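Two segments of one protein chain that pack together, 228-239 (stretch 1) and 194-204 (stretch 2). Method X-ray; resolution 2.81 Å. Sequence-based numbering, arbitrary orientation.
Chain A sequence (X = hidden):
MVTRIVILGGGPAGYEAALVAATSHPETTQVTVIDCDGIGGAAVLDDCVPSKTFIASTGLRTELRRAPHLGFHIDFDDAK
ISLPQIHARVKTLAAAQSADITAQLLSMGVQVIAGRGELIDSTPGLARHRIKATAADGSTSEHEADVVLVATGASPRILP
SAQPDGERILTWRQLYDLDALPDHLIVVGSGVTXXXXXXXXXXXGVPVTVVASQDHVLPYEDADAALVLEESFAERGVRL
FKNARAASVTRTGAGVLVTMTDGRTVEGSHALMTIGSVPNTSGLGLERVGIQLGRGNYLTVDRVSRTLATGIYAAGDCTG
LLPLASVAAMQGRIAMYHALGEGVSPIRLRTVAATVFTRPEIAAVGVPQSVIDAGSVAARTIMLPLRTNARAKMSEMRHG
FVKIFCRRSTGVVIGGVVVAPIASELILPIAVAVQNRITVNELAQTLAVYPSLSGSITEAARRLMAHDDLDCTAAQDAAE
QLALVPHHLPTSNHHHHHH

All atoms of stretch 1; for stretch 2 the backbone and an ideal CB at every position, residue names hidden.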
# COMPACT_ATOMS: atom_id res chain seq x y z
N VAL A 228 10.77 -25.12 -23.78
CA VAL A 228 9.76 -26.10 -23.39
C VAL A 228 8.91 -26.40 -24.62
O VAL A 228 8.60 -27.55 -24.91
CB VAL A 228 8.80 -25.56 -22.23
CG1 VAL A 228 7.64 -26.52 -22.01
CG2 VAL A 228 9.54 -25.41 -20.93
N LEU A 229 8.54 -25.37 -25.38
CA LEU A 229 7.69 -25.64 -26.51
C LEU A 229 8.41 -26.19 -27.72
O LEU A 229 7.88 -27.09 -28.38
CB LEU A 229 6.84 -24.40 -26.82
CG LEU A 229 5.42 -24.67 -26.26
CD1 LEU A 229 4.68 -23.36 -26.12
CD2 LEU A 229 4.60 -25.62 -27.18
N GLU A 230 9.61 -25.67 -27.99
CA GLU A 230 10.45 -26.18 -29.09
C GLU A 230 10.65 -27.70 -28.90
O GLU A 230 10.35 -28.49 -29.82
CB GLU A 230 11.82 -25.48 -29.09
CG GLU A 230 12.76 -25.76 -30.28
CD GLU A 230 14.00 -24.84 -30.24
OE1 GLU A 230 14.63 -24.80 -29.15
OE2 GLU A 230 14.34 -24.17 -31.26
N GLU A 231 11.15 -28.12 -27.72
CA GLU A 231 11.32 -29.55 -27.48
C GLU A 231 10.02 -30.31 -27.70
O GLU A 231 10.03 -31.43 -28.23
CB GLU A 231 11.74 -29.82 -26.04
CG GLU A 231 13.17 -29.48 -25.73
CD GLU A 231 14.18 -30.31 -26.50
OE1 GLU A 231 13.89 -31.52 -26.77
OE2 GLU A 231 15.25 -29.76 -26.79
N SER A 232 8.89 -29.71 -27.30
CA SER A 232 7.59 -30.34 -27.44
C SER A 232 7.18 -30.54 -28.89
O SER A 232 6.89 -31.66 -29.28
CB SER A 232 6.53 -29.55 -26.69
OG SER A 232 5.24 -30.19 -26.75
N PHE A 233 7.16 -29.49 -29.70
CA PHE A 233 6.78 -29.68 -31.11
C PHE A 233 7.70 -30.71 -31.78
O PHE A 233 7.23 -31.55 -32.55
CB PHE A 233 6.90 -28.40 -31.94
CG PHE A 233 5.92 -27.35 -31.59
CD1 PHE A 233 4.60 -27.66 -31.39
CD2 PHE A 233 6.30 -26.06 -31.48
CE1 PHE A 233 3.67 -26.67 -31.09
CE2 PHE A 233 5.37 -25.08 -31.18
CZ PHE A 233 4.06 -25.38 -30.99
N ALA A 234 9.00 -30.65 -31.47
CA ALA A 234 9.96 -31.54 -32.08
C ALA A 234 9.69 -32.99 -31.73
O ALA A 234 9.73 -33.83 -32.63
CB ALA A 234 11.38 -31.15 -31.69
N GLU A 235 9.40 -33.30 -30.46
CA GLU A 235 9.11 -34.68 -30.12
C GLU A 235 7.83 -35.12 -30.84
O GLU A 235 7.84 -36.11 -31.53
CB GLU A 235 8.94 -34.87 -28.61
CG GLU A 235 10.25 -34.90 -27.78
CD GLU A 235 10.12 -34.17 -26.41
OE1 GLU A 235 9.23 -34.57 -25.58
OE2 GLU A 235 10.90 -33.19 -26.16
N ARG A 236 6.73 -34.40 -30.70
CA ARG A 236 5.47 -34.76 -31.37
C ARG A 236 5.66 -34.69 -32.91
O ARG A 236 4.68 -34.77 -33.67
CB ARG A 236 4.30 -33.84 -30.94
CG ARG A 236 3.98 -33.73 -29.45
CD ARG A 236 2.87 -32.72 -29.13
NE ARG A 236 3.34 -31.36 -28.86
CZ ARG A 236 2.52 -30.33 -28.61
NH1 ARG A 236 1.21 -30.50 -28.60
NH2 ARG A 236 3.01 -29.12 -28.35
N GLY A 237 6.89 -34.51 -33.37
CA GLY A 237 7.15 -34.53 -34.81
C GLY A 237 6.78 -33.41 -35.78
O GLY A 237 6.68 -33.64 -36.97
N VAL A 238 6.57 -32.20 -35.28
CA VAL A 238 6.28 -31.06 -36.14
C VAL A 238 7.54 -30.79 -36.97
O VAL A 238 8.68 -30.83 -36.47
CB VAL A 238 5.92 -29.83 -35.30
CG1 VAL A 238 5.76 -28.62 -36.21
CG2 VAL A 238 4.63 -30.14 -34.45
N ARG A 239 7.32 -30.55 -38.26
CA ARG A 239 8.36 -30.31 -39.26
C ARG A 239 8.48 -28.80 -39.46
O ARG A 239 7.46 -28.14 -39.62
CB ARG A 239 7.90 -30.93 -40.60
CG ARG A 239 8.62 -32.16 -41.18
CD ARG A 239 7.83 -32.75 -42.36
NE ARG A 239 7.14 -34.03 -42.08
CZ ARG A 239 5.86 -34.27 -42.38
NH1 ARG A 239 5.13 -33.33 -42.95
NH2 ARG A 239 5.31 -35.46 -42.18
N UNK A 194 0.05 -18.99 -35.10
CA UNK A 194 0.36 -20.14 -35.91
C UNK A 194 0.78 -21.20 -34.88
O UNK A 194 0.46 -22.40 -34.98
CB UNK A 194 1.44 -19.85 -36.96
N UNK A 195 1.50 -20.75 -33.85
CA UNK A 195 1.98 -21.70 -32.87
C UNK A 195 0.88 -22.47 -32.25
O UNK A 195 0.99 -23.70 -32.09
CB UNK A 195 2.78 -20.99 -31.78
N UNK A 196 -0.20 -21.77 -31.91
CA UNK A 196 -1.34 -22.40 -31.25
C UNK A 196 -2.03 -23.48 -32.11
O UNK A 196 -2.34 -24.58 -31.60
CB UNK A 196 -2.36 -21.32 -30.87
N UNK A 197 -2.23 -23.20 -33.39
CA UNK A 197 -2.89 -24.14 -34.29
C UNK A 197 -2.00 -25.32 -34.65
O UNK A 197 -2.49 -26.44 -34.76
CB UNK A 197 -3.33 -23.42 -35.57
N UNK A 198 -0.70 -25.09 -34.83
CA UNK A 198 0.19 -26.18 -35.12
C UNK A 198 0.01 -27.15 -33.94
O UNK A 198 -0.17 -28.36 -34.12
CB UNK A 198 1.64 -25.72 -35.30
N UNK A 199 0.04 -26.61 -32.72
CA UNK A 199 -0.09 -27.45 -31.56
C UNK A 199 -1.44 -28.16 -31.57
O UNK A 199 -1.53 -29.37 -31.40
CB UNK A 199 0.08 -26.63 -30.28
N UNK A 200 -2.52 -27.42 -31.76
CA UNK A 200 -3.86 -28.05 -31.80
C UNK A 200 -3.97 -29.17 -32.86
O UNK A 200 -4.38 -30.28 -32.54
CB UNK A 200 -4.92 -26.98 -32.08
N UNK A 201 -3.60 -28.90 -34.11
CA UNK A 201 -3.66 -29.93 -35.14
C UNK A 201 -2.72 -31.15 -34.90
O UNK A 201 -3.09 -32.28 -35.18
CB UNK A 201 -3.32 -29.29 -36.49
N UNK A 202 -1.54 -30.95 -34.33
CA UNK A 202 -0.60 -32.04 -34.02
C UNK A 202 -1.28 -32.96 -32.99
O UNK A 202 -1.03 -34.15 -32.93
CB UNK A 202 0.73 -31.50 -33.49
N UNK A 203 -2.13 -32.39 -32.15
CA UNK A 203 -2.80 -33.16 -31.13
C UNK A 203 -3.96 -33.96 -31.71
O UNK A 203 -4.30 -35.02 -31.19
CB UNK A 203 -3.30 -32.24 -30.01
N UNK A 204 -4.57 -33.45 -32.77
CA UNK A 204 -5.63 -34.21 -33.41
C UNK A 204 -4.97 -35.28 -34.27
O UNK A 204 -5.66 -35.97 -35.03
CB UNK A 204 -6.55 -33.31 -34.24

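Positions 194 to 203 are helical, in a helix that begins earlier in the chain. It crosses the helix 228-235 at 37°, with the axes 11.2 Å apart at closest approach.

Position 194 has no atom of stretch 1 within 5.5 Å of its ideal CB. Stretch 1 sets no preference here. The residue is Gly194.

At position 195 CA-to-CB points sideways, and the ideal CB lies 4.6 Å from Phe233 CZ. A small or modest apolar side chain would suit. The residue is Ala195. Its backbone O also meets the ring, with Ala195 O 3.7 Å from Phe233 CZ.

Position 196 points away, and 197 is out of reach. Stretch 1 does not choose at either. They are Glu196, hydrogen-bonded elsewhere in the structure, and Phe197.

Position 198 points toward stretch 1. Its ideal CB is 4.8 Å from Phe233 CE1 and 5.1 Å from Val238 CG1. Two apolar neighbours favour valine, isoleucine, leucine or alanine. The residue is Val198. Val198 CG1 lies over one face of the Phe233 ring, 4.0 Å from Phe233 CE1, and 3.8 Å from Val238 CG1.

Position 199 points sideways, yet its ideal CB is 3.7 Å from Phe233 CE1 and 4.3 Å from Arg236 NH2. The guanidinium offers donors, so an acidic or amide side chain would suit. The residue is Asp199. It takes two hydrogen bonds within a salt bridge: Arg236 NH1 to Asp199 OD1 at 2.8 Å, and Arg236 NH2 to Asp199 OD2 at 3.2 Å. Its CB sits at the edge of the Phe233 ring.

Position 200 points away and 201 is out of reach. Many residues would do as far as stretch 1 is concerned. They are Ala200 and Tyr201.

Position 202 points toward stretch 1, with its ideal CB 4.2 Å from Val238 CG2 and 5.0 Å from Arg236 CB. The neighbours are aliphatic. Valine, threonine or alanine would suit. The residue is Thr202. Thr202 CG2 packs 3.5 Å from Arg236 CB. Thr202 OG1 lies 3.2 Å from Val238 CG2 and donates to Val198 O at 2.9 Å, so the hydroxyl is satisfied within its own helix.

Position 203 points sideways, its ideal CB 5.0 Å from Arg236 NH1. A longer acceptor, such as glutamate or glutamine, could reach that nitrogen. The residue is Glu203. Arg236 NH1 donates to Glu203 OE2 at 3.1 Å in a second salt bridge, so NH1 serves both acids.

Position 204 is the first to leave helical phi/psi and is out of reach, so stretch 1 sets no preference. It is Leu204.

Stretch 2 194-204: GAEFVDAYTEL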
# COMPACT_ATOMS: atom_id res chain seq x y z
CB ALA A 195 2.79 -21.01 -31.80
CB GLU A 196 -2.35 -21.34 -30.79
CG GLU A 196 -1.93 -20.42 -29.63
CD GLU A 196 -2.97 -19.31 -29.33
OE1 GLU A 196 -3.97 -19.17 -30.10
OE2 GLU A 196 -2.80 -18.55 -28.33
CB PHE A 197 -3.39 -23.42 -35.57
CG PHE A 197 -4.67 -22.64 -35.37
CD1 PHE A 197 -5.83 -23.27 -34.95
CD2 PHE A 197 -4.71 -21.29 -35.61
CE1 PHE A 197 -7.04 -22.55 -34.78
CE2 PHE A 197 -5.90 -20.56 -35.45
CZ PHE A 197 -7.07 -21.19 -35.03
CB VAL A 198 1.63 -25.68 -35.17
CG1 VAL A 198 2.63 -26.85 -34.93
CG2 VAL A 198 1.88 -24.94 -36.47
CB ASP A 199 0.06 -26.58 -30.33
CG ASP A 199 0.09 -27.38 -29.03
OD1 ASP A 199 -0.60 -28.42 -28.87
OD2 ASP A 199 0.77 -26.91 -28.09
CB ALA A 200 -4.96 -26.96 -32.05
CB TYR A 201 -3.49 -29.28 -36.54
CG TYR A 201 -4.78 -28.57 -37.02
CD1 TYR A 201 -5.91 -29.33 -37.36
CD2 TYR A 201 -4.89 -27.16 -37.14
CE1 TYR A 201 -7.11 -28.70 -37.83
CE2 TYR A 201 -6.12 -26.51 -37.58
CZ TYR A 201 -7.22 -27.31 -37.94
OH TYR A 201 -8.42 -26.80 -38.52
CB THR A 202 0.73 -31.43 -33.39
OG1 THR A 202 1.47 -30.74 -34.41
CG2 THR A 202 1.58 -32.52 -32.66
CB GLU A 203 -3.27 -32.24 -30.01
CG GLU A 203 -2.16 -31.80 -29.10
CD GLU A 203 -1.52 -33.01 -28.42
OE1 GLU A 203 -2.27 -33.74 -27.74
OE2 GLU A 203 -0.30 -33.22 -28.58
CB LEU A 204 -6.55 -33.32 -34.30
CG LEU A 204 -7.60 -32.53 -33.52
CD1 LEU A 204 -8.50 -31.81 -34.46
CD2 LEU A 204 -8.39 -33.46 -32.59
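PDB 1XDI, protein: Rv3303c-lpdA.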